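Local coordinates for protein endoglucanase (Clostridium thermocellum, PDB 2YIK) that probably hydrolyses internal beta-1,4-glucosidic bonds of cellulose, as a family 9 glycoside hydrolase, at residues 393-404 with 417-428. Residues are numbered along the deposited sequence; the frame is centred on the assembly and turned at random.
Sequences ARYNTAAQLIAL and YANWARSQMDYL
Gln400 turns its CG anti to its carbonyl carbon (chi1 -73°) and runs extended beyond it, which carries its amide across to helix 417-428 and into a hole formed by Ala421, Gln424, Met425 and Leu428. There its OE1 lies 3.3 Å from Met425 CE, while NE2 gives a nearly straight 2.7 Å hydrogen bond to Asn396 OD1, one turn back. This bond lies in the plane of the Gln400 amide and fixes its rotation, so a long polar side chain can serve as a knob in a buried interface. Asn396, its CG anti to the backbone N (chi1 -174°), reaches toward helix 417-428 and brings OD1 to 3.3 Å from Gln424 CB; its ND2 is hydrogen-bonded to Val385 O. Leu428 is the reciprocal knob, fitting among Ala393, Asn396, Thr397 and Gln400 with CD1 3.8 Å from Thr397 CG2. Small residues let the backbones close in: Ala421 allows its CA to lie 4.7 Å from Gln400 CA, and further along Ala403 CB meets Tyr417 CB at 3.9 Å. The wide indole of Trp420 takes Ala399 CB at its edge, 3.7 Å from CH2. Joined by a short connection, the two helices form an antiparallel hairpin, consistent with the (alpha/alpha)6 barrel of family 9. Helix 363-373 packs against Ala399, Tyr417 and Trp420, whereas helix 499-516 meets Met425 through Leu512.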
ATOM      1  N   ALA A 393       1.069  -4.542  14.153  1.00 21.75           N
ATOM      2  CA  ALA A 393       2.250  -3.790  13.708  1.00 22.48           C
ATOM      3  C   ALA A 393       1.932  -2.933  12.483  1.00 22.06           C
ATOM      4  O   ALA A 393       2.456  -1.832  12.317  1.00 19.69           O
ATOM      5  CB  ALA A 393       3.392  -4.745  13.391  1.00 19.47           C
ATOM      6  N   ARG A 394       1.075  -3.465  11.627  1.00 23.26           N
ATOM      7  CA  ARG A 394       0.659  -2.777  10.421  1.00 24.92           C
ATOM      8  C   ARG A 394      -0.103  -1.499  10.782  1.00 24.52           C
ATOM      9  O   ARG A 394       0.072  -0.459  10.144  1.00 25.45           O
ATOM     10  CB  ARG A 394      -0.189  -3.739   9.579  1.00 26.17           C
ATOM     11  CG  ARG A 394      -1.052  -3.114   8.509  1.00 29.36           C
ATOM     12  CD  ARG A 394      -2.466  -2.949   9.021  1.00 29.38           C
ATOM     13  NE  ARG A 394      -2.987  -4.196   9.571  1.00 32.14           N
ATOM     14  CZ  ARG A 394      -3.942  -4.932   9.013  1.00 32.88           C
ATOM     15  NH1 ARG A 394      -4.501  -4.563   7.868  1.00 35.31           N
ATOM     16  NH2 ARG A 394      -4.364  -6.030   9.624  1.00 33.77           N
ATOM     17  N   TYR A 395      -0.932  -1.573  11.820  1.00 23.25           N
ATOM     18  CA  TYR A 395      -1.695  -0.410  12.275  1.00 22.99           C
ATOM     19  C   TYR A 395      -0.792   0.572  13.010  1.00 23.32           C
ATOM     20  O   TYR A 395      -0.867   1.784  12.802  1.00 22.14           O
ATOM     21  CB  TYR A 395      -2.813  -0.837  13.226  1.00 23.87           C
ATOM     22  CG  TYR A 395      -3.883  -1.679  12.590  1.00 25.33           C
ATOM     23  CD1 TYR A 395      -4.526  -1.254  11.434  1.00 25.37           C
ATOM     24  CD2 TYR A 395      -4.306  -2.871  13.183  1.00 27.20           C
ATOM     25  CE1 TYR A 395      -5.572  -1.986  10.881  1.00 28.10           C
ATOM     26  CE2 TYR A 395      -5.357  -3.614  12.636  1.00 27.84           C
ATOM     27  CZ  TYR A 395      -5.984  -3.157  11.487  1.00 28.75           C
ATOM     28  OH  TYR A 395      -7.039  -3.854  10.944  1.00 32.87           O
ATOM     29  N   ASN A 396       0.054   0.030  13.881  1.00 21.90           N
ATOM     30  CA  ASN A 396       0.964   0.846  14.663  1.00 22.98           C
ATOM     31  C   ASN A 396       1.899   1.674  13.784  1.00 22.02           C
ATOM     32  O   ASN A 396       2.044   2.875  13.994  1.00 24.82           O
ATOM     33  CB  ASN A 396       1.783  -0.038  15.610  1.00 22.05           C
ATOM     34  CG  ASN A 396       2.658   0.773  16.557  1.00 22.97           C
ATOM     35  OD1 ASN A 396       3.698   1.295  16.167  1.00 24.90           O
ATOM     36  ND2 ASN A 396       2.226   0.889  17.802  1.00 22.27           N
ATOM     37  N   THR A 397       2.535   1.039  12.803  1.00 22.23           N
ATOM     38  CA  THR A 397       3.447   1.765  11.927  1.00 22.21           C
ATOM     39  C   THR A 397       2.720   2.793  11.051  1.00 22.15           C
ATOM     40  O   THR A 397       3.317   3.790  10.648  1.00 21.85           O
ATOM     41  CB  THR A 397       4.298   0.799  11.054  1.00 21.85           C
ATOM     42  OG1 THR A 397       3.451  -0.106  10.334  1.00 21.18           O
ATOM     43  CG2 THR A 397       5.256   0.014  11.941  1.00 21.34           C
ATOM     44  N   ALA A 398       1.435   2.559  10.780  1.00 22.05           N
ATOM     45  CA  ALA A 398       0.641   3.503   9.995  1.00 22.67           C
ATOM     46  C   ALA A 398       0.451   4.757  10.844  1.00 22.46           C
ATOM     47  O   ALA A 398       0.497   5.878  10.337  1.00 24.36           O
ATOM     48  CB  ALA A 398      -0.704   2.905   9.640  1.00 22.73           C
ATOM     49  N   ALA A 399       0.228   4.563  12.141  1.00 21.84           N
ATOM     50  CA  ALA A 399       0.068   5.691  13.054  1.00 22.12           C
ATOM     51  C   ALA A 399       1.403   6.423  13.142  1.00 20.70           C
ATOM     52  O   ALA A 399       1.444   7.651  13.206  1.00 21.17           O
ATOM     53  CB  ALA A 399      -0.359   5.203  14.440  1.00 22.62           C
ATOM     54  N   GLN A 400       2.494   5.660  13.159  1.00 22.49           N
ATOM     55  CA  GLN A 400       3.831   6.246  13.215  1.00 22.03           C
ATOM     56  C   GLN A 400       4.037   7.145  11.999  1.00 22.72           C
ATOM     57  O   GLN A 400       4.529   8.270  12.115  1.00 23.96           O
ATOM     58  CB  GLN A 400       4.902   5.148  13.220  1.00 22.90           C
ATOM     59  CG  GLN A 400       5.029   4.357  14.522  1.00 21.01           C
ATOM     60  CD  GLN A 400       6.201   3.386  14.485  1.00 24.45           C
ATOM     61  OE1 GLN A 400       7.287   3.736  14.021  1.00 24.03           O
ATOM     62  NE2 GLN A 400       5.990   2.167  14.978  1.00 21.05           N
ATOM     63  N   LEU A 401       3.667   6.637  10.828  1.00 22.89           N
ATOM     64  CA  LEU A 401       3.806   7.398   9.593  1.00 23.45           C
ATOM     65  C   LEU A 401       3.041   8.711   9.695  1.00 23.14           C
ATOM     66  O   LEU A 401       3.603   9.772   9.438  1.00 23.30           O
ATOM     67  CB  LEU A 401       3.289   6.591   8.401  1.00 22.21           C
ATOM     68  CG  LEU A 401       3.315   7.310   7.047  1.00 23.28           C
ATOM     69  CD1 LEU A 401       4.749   7.699   6.699  1.00 23.31           C
ATOM     70  CD2 LEU A 401       2.733   6.401   5.974  1.00 21.69           C
ATOM     71  N   ILE A 402       1.767   8.635  10.081  1.00 23.97           N
ATOM     72  CA  ILE A 402       0.943   9.838  10.215  1.00 24.16           C
ATOM     73  C   ILE A 402       1.571  10.789  11.225  1.00 24.20           C
ATOM     74  O   ILE A 402       1.579  11.998  11.025  1.00 23.56           O
ATOM     75  CB  ILE A 402      -0.504   9.509  10.673  1.00 24.48           C
ATOM     76  CG1 ILE A 402      -1.191   8.622   9.630  1.00 27.34           C
ATOM     77  CG2 ILE A 402      -1.287  10.805  10.916  1.00 23.76           C
ATOM     78  CD1 ILE A 402      -1.383   9.285   8.310  1.00 31.89           C
ATOM     79  N   ALA A 403       2.103  10.239  12.310  1.00 23.62           N
ATOM     80  CA  ALA A 403       2.731  11.061  13.338  1.00 23.12           C
ATOM     81  C   ALA A 403       3.918  11.851  12.775  1.00 24.36           C
ATOM     82  O   ALA A 403       4.074  13.041  13.053  1.00 22.97           O
ATOM     83  CB  ALA A 403       3.196  10.184  14.492  1.00 23.17           C
ATOM     84  N   LEU A 404       4.748  11.177  11.983  1.00 23.79           N
ATOM     85  CA  LEU A 404       5.931  11.789  11.389  1.00 24.70           C
ATOM     86  C   LEU A 404       5.582  12.792  10.283  1.00 24.67           C
ATOM     87  O   LEU A 404       6.269  13.793  10.109  1.00 24.26           O
ATOM     88  CB  LEU A 404       6.857  10.687  10.872  1.00 21.73           C
ATOM     89  CG  LEU A 404       7.320   9.787  12.032  1.00 21.40           C
ATOM     90  CD1 LEU A 404       7.728   8.415  11.528  1.00 18.77           C
ATOM     91  CD2 LEU A 404       8.464  10.475  12.764  1.00 18.92           C
ATOM     92  N   TYR A 417       4.558  13.696  19.050  1.00 27.68           N
ATOM     93  CA  TYR A 417       4.083  12.663  18.114  1.00 26.48           C
ATOM     94  C   TYR A 417       5.247  11.822  17.584  1.00 25.63           C
ATOM     95  O   TYR A 417       5.240  10.597  17.706  1.00 23.74           O
ATOM     96  CB  TYR A 417       3.296  13.278  16.943  1.00 25.65           C
ATOM     97  CG  TYR A 417       2.030  13.980  17.389  1.00 26.48           C
ATOM     98  CD1 TYR A 417       1.264  13.478  18.446  1.00 26.11           C
ATOM     99  CD2 TYR A 417       1.606  15.157  16.771  1.00 27.22           C
ATOM    100  CE1 TYR A 417       0.118  14.129  18.881  1.00 26.90           C
ATOM    101  CE2 TYR A 417       0.455  15.819  17.200  1.00 27.06           C
ATOM    102  CZ  TYR A 417      -0.282  15.303  18.255  1.00 28.99           C
ATOM    103  OH  TYR A 417      -1.406  15.974  18.695  1.00 29.99           O
ATOM    104  N   ALA A 418       6.246  12.483  17.006  1.00 26.51           N
ATOM    105  CA  ALA A 418       7.418  11.785  16.491  1.00 27.06           C
ATOM    106  C   ALA A 418       8.128  11.032  17.618  1.00 27.44           C
ATOM    107  O   ALA A 418       8.588   9.909  17.427  1.00 28.40           O
ATOM    108  CB  ALA A 418       8.373  12.776  15.843  1.00 27.29           C
ATOM    109  N   ASN A 419       8.227  11.658  18.789  1.00 27.70           N
ATOM    110  CA  ASN A 419       8.876  11.017  19.928  1.00 27.29           C
ATOM    111  C   ASN A 419       8.119   9.740  20.261  1.00 27.13           C
ATOM    112  O   ASN A 419       8.726   8.711  20.562  1.00 26.82           O
ATOM    113  CB  ASN A 419       8.902  11.946  21.148  1.00 27.23           C
ATOM    114  CG  ASN A 419       9.723  13.199  20.904  1.00 30.44           C
ATOM    115  OD1 ASN A 419      10.640  13.196  20.087  1.00 30.24           O
ATOM    116  ND2 ASN A 419       9.404  14.272  21.622  1.00 30.62           N
ATOM    117  N   TRP A 420       6.791   9.810  20.201  1.00 26.80           N
ATOM    118  CA  TRP A 420       5.964   8.642  20.473  1.00 25.67           C
ATOM    119  C   TRP A 420       6.208   7.579  19.400  1.00 25.62           C
ATOM    120  O   TRP A 420       6.360   6.391  19.707  1.00 25.13           O
ATOM    121  CB  TRP A 420       4.486   9.019  20.466  1.00 25.19           C
ATOM    122  CG  TRP A 420       3.588   7.821  20.468  1.00 24.25           C
ATOM    123  CD1 TRP A 420       3.253   7.048  21.539  1.00 23.72           C
ATOM    124  CD2 TRP A 420       2.943   7.233  19.329  1.00 24.59           C
ATOM    125  NE1 TRP A 420       2.438   6.012  21.140  1.00 23.08           N
ATOM    126  CE2 TRP A 420       2.233   6.103  19.791  1.00 23.82           C
ATOM    127  CE3 TRP A 420       2.899   7.552  17.967  1.00 22.69           C
ATOM    128  CZ2 TRP A 420       1.483   5.287  18.931  1.00 23.85           C
ATOM    129  CZ3 TRP A 420       2.155   6.742  17.113  1.00 24.46           C
ATOM    130  CH2 TRP A 420       1.456   5.621  17.601  1.00 23.87           C
ATOM    131  N   ALA A 421       6.225   8.013  18.141  1.00 25.06           N
ATOM    132  CA  ALA A 421       6.448   7.098  17.022  1.00 24.89           C
ATOM    133  C   ALA A 421       7.757   6.337  17.235  1.00 24.15           C
ATOM    134  O   ALA A 421       7.830   5.129  17.021  1.00 22.97           O
ATOM    135  CB  ALA A 421       6.502   7.873  15.705  1.00 24.34           C
ATOM    136  N   ARG A 422       8.784   7.063  17.663  1.00 23.84           N
ATOM    137  CA  ARG A 422      10.084   6.463  17.914  1.00 25.86           C
ATOM    138  C   ARG A 422      10.016   5.384  18.993  1.00 25.02           C
ATOM    139  O   ARG A 422      10.624   4.323  18.857  1.00 25.36           O
ATOM    140  CB  ARG A 422      11.095   7.526  18.338  1.00 26.14           C
ATOM    141  CG  ARG A 422      12.514   7.000  18.329  1.00 27.55           C
ATOM    142  CD  ARG A 422      13.518   8.008  18.853  1.00 27.85           C
ATOM    143  NE  ARG A 422      14.882   7.550  18.605  1.00 28.73           N
ATOM    144  CZ  ARG A 422      15.975   8.258  18.877  1.00 29.93           C
ATOM    145  NH1 ARG A 422      15.867   9.463  19.417  1.00 28.74           N
ATOM    146  NH2 ARG A 422      17.175   7.765  18.591  1.00 30.37           N
ATOM    147  N   SER A 423       9.285   5.659  20.069  1.00 25.48           N
ATOM    148  CA  SER A 423       9.159   4.686  21.145  1.00 25.70           C
ATOM    149  C   SER A 423       8.498   3.420  20.596  1.00 24.07           C
ATOM    150  O   SER A 423       8.861   2.310  20.970  1.00 24.77           O
ATOM    151  CB  SER A 423       8.336   5.257  22.309  1.00 26.05           C
ATOM    152  OG  SER A 423       6.946   5.263  22.033  1.00 32.12           O
ATOM    153  N   GLN A 424       7.544   3.588  19.687  1.00 24.27           N
ATOM    154  CA  GLN A 424       6.858   2.440  19.112  1.00 23.58           C
ATOM    155  C   GLN A 424       7.752   1.651  18.152  1.00 25.11           C
ATOM    156  O   GLN A 424       7.737   0.419  18.167  1.00 25.01           O
ATOM    157  CB  GLN A 424       5.568   2.887  18.415  1.00 23.21           C
ATOM    158  CG  GLN A 424       4.515   3.481  19.361  1.00 20.68           C
ATOM    159  CD  GLN A 424       4.197   2.574  20.544  1.00 23.82           C
ATOM    160  OE1 GLN A 424       4.587   2.852  21.685  1.00 25.62           O
ATOM    161  NE2 GLN A 424       3.492   1.482  20.278  1.00 18.52           N
ATOM    162  N   MET A 425       8.532   2.342  17.321  1.00 26.29           N
ATOM    163  CA  MET A 425       9.426   1.633  16.403  1.00 26.78           C
ATOM    164  C   MET A 425      10.487   0.887  17.209  1.00 25.99           C
ATOM    165  O   MET A 425      10.837  -0.253  16.883  1.00 26.80           O
ATOM    166  CB  MET A 425      10.120   2.592  15.433  1.00 25.61           C
ATOM    167  CG  MET A 425      10.942   1.867  14.367  1.00 27.40           C
ATOM    168  SD  MET A 425       9.909   0.771  13.343  1.00 29.96           S
ATOM    169  CE  MET A 425       9.303   1.996  12.084  1.00 28.70           C
ATOM    170  N   ASP A 426      10.998   1.526  18.259  1.00 27.00           N
ATOM    171  CA  ASP A 426      12.003   0.870  19.094  1.00 28.93           C
ATOM    172  C   ASP A 426      11.399  -0.381  19.750  1.00 29.22           C
ATOM    173  O   ASP A 426      12.095  -1.387  19.908  1.00 29.96           O
ATOM    174  CB  ASP A 426      12.560   1.831  20.155  1.00 28.86           C
ATOM    175  CG  ASP A 426      13.452   2.912  19.556  1.00 29.84           C
ATOM    176  OD1 ASP A 426      13.734   2.863  18.337  1.00 28.44           O
ATOM    177  OD2 ASP A 426      13.882   3.813  20.308  1.00 30.33           O
ATOM    178  N   TYR A 427      10.118  -0.334  20.124  1.00 27.96           N
ATOM    179  CA  TYR A 427       9.486  -1.521  20.711  1.00 27.32           C
ATOM    180  C   TYR A 427       9.498  -2.616  19.648  1.00 27.72           C
ATOM    181  O   TYR A 427       9.890  -3.757  19.916  1.00 28.18           O
ATOM    182  CB  TYR A 427       8.026  -1.255  21.129  1.00 26.12           C
ATOM    183  CG  TYR A 427       7.265  -2.505  21.583  1.00 25.03           C
ATOM    184  CD1 TYR A 427       6.835  -3.453  20.657  1.00 24.32           C
ATOM    185  CD2 TYR A 427       7.003  -2.753  22.939  1.00 24.80           C
ATOM    186  CE1 TYR A 427       6.174  -4.620  21.057  1.00 24.64           C
ATOM    187  CE2 TYR A 427       6.334  -3.922  23.352  1.00 22.53           C
ATOM    188  CZ  TYR A 427       5.927  -4.852  22.401  1.00 24.59           C
ATOM    189  OH  TYR A 427       5.295  -6.028  22.770  1.00 25.42           O
ATOM    190  N   LEU A 428       9.067  -2.273  18.438  1.00 26.19           N
ATOM    191  CA  LEU A 428       9.029  -3.253  17.360  1.00 26.64           C
ATOM    192  C   LEU A 428      10.414  -3.760  16.964  1.00 26.46           C
ATOM    193  O   LEU A 428      10.538  -4.865  16.444  1.00 26.64           O
ATOM    194  CB  LEU A 428       8.296  -2.682  16.137  1.00 27.37           C
ATOM    195  CG  LEU A 428       6.769  -2.578  16.292  1.00 26.52           C
ATOM    196  CD1 LEU A 428       6.175  -1.810  15.112  1.00 27.31           C
ATOM    197  CD2 LEU A 428       6.163  -3.973  16.386  1.00 25.41           C
TER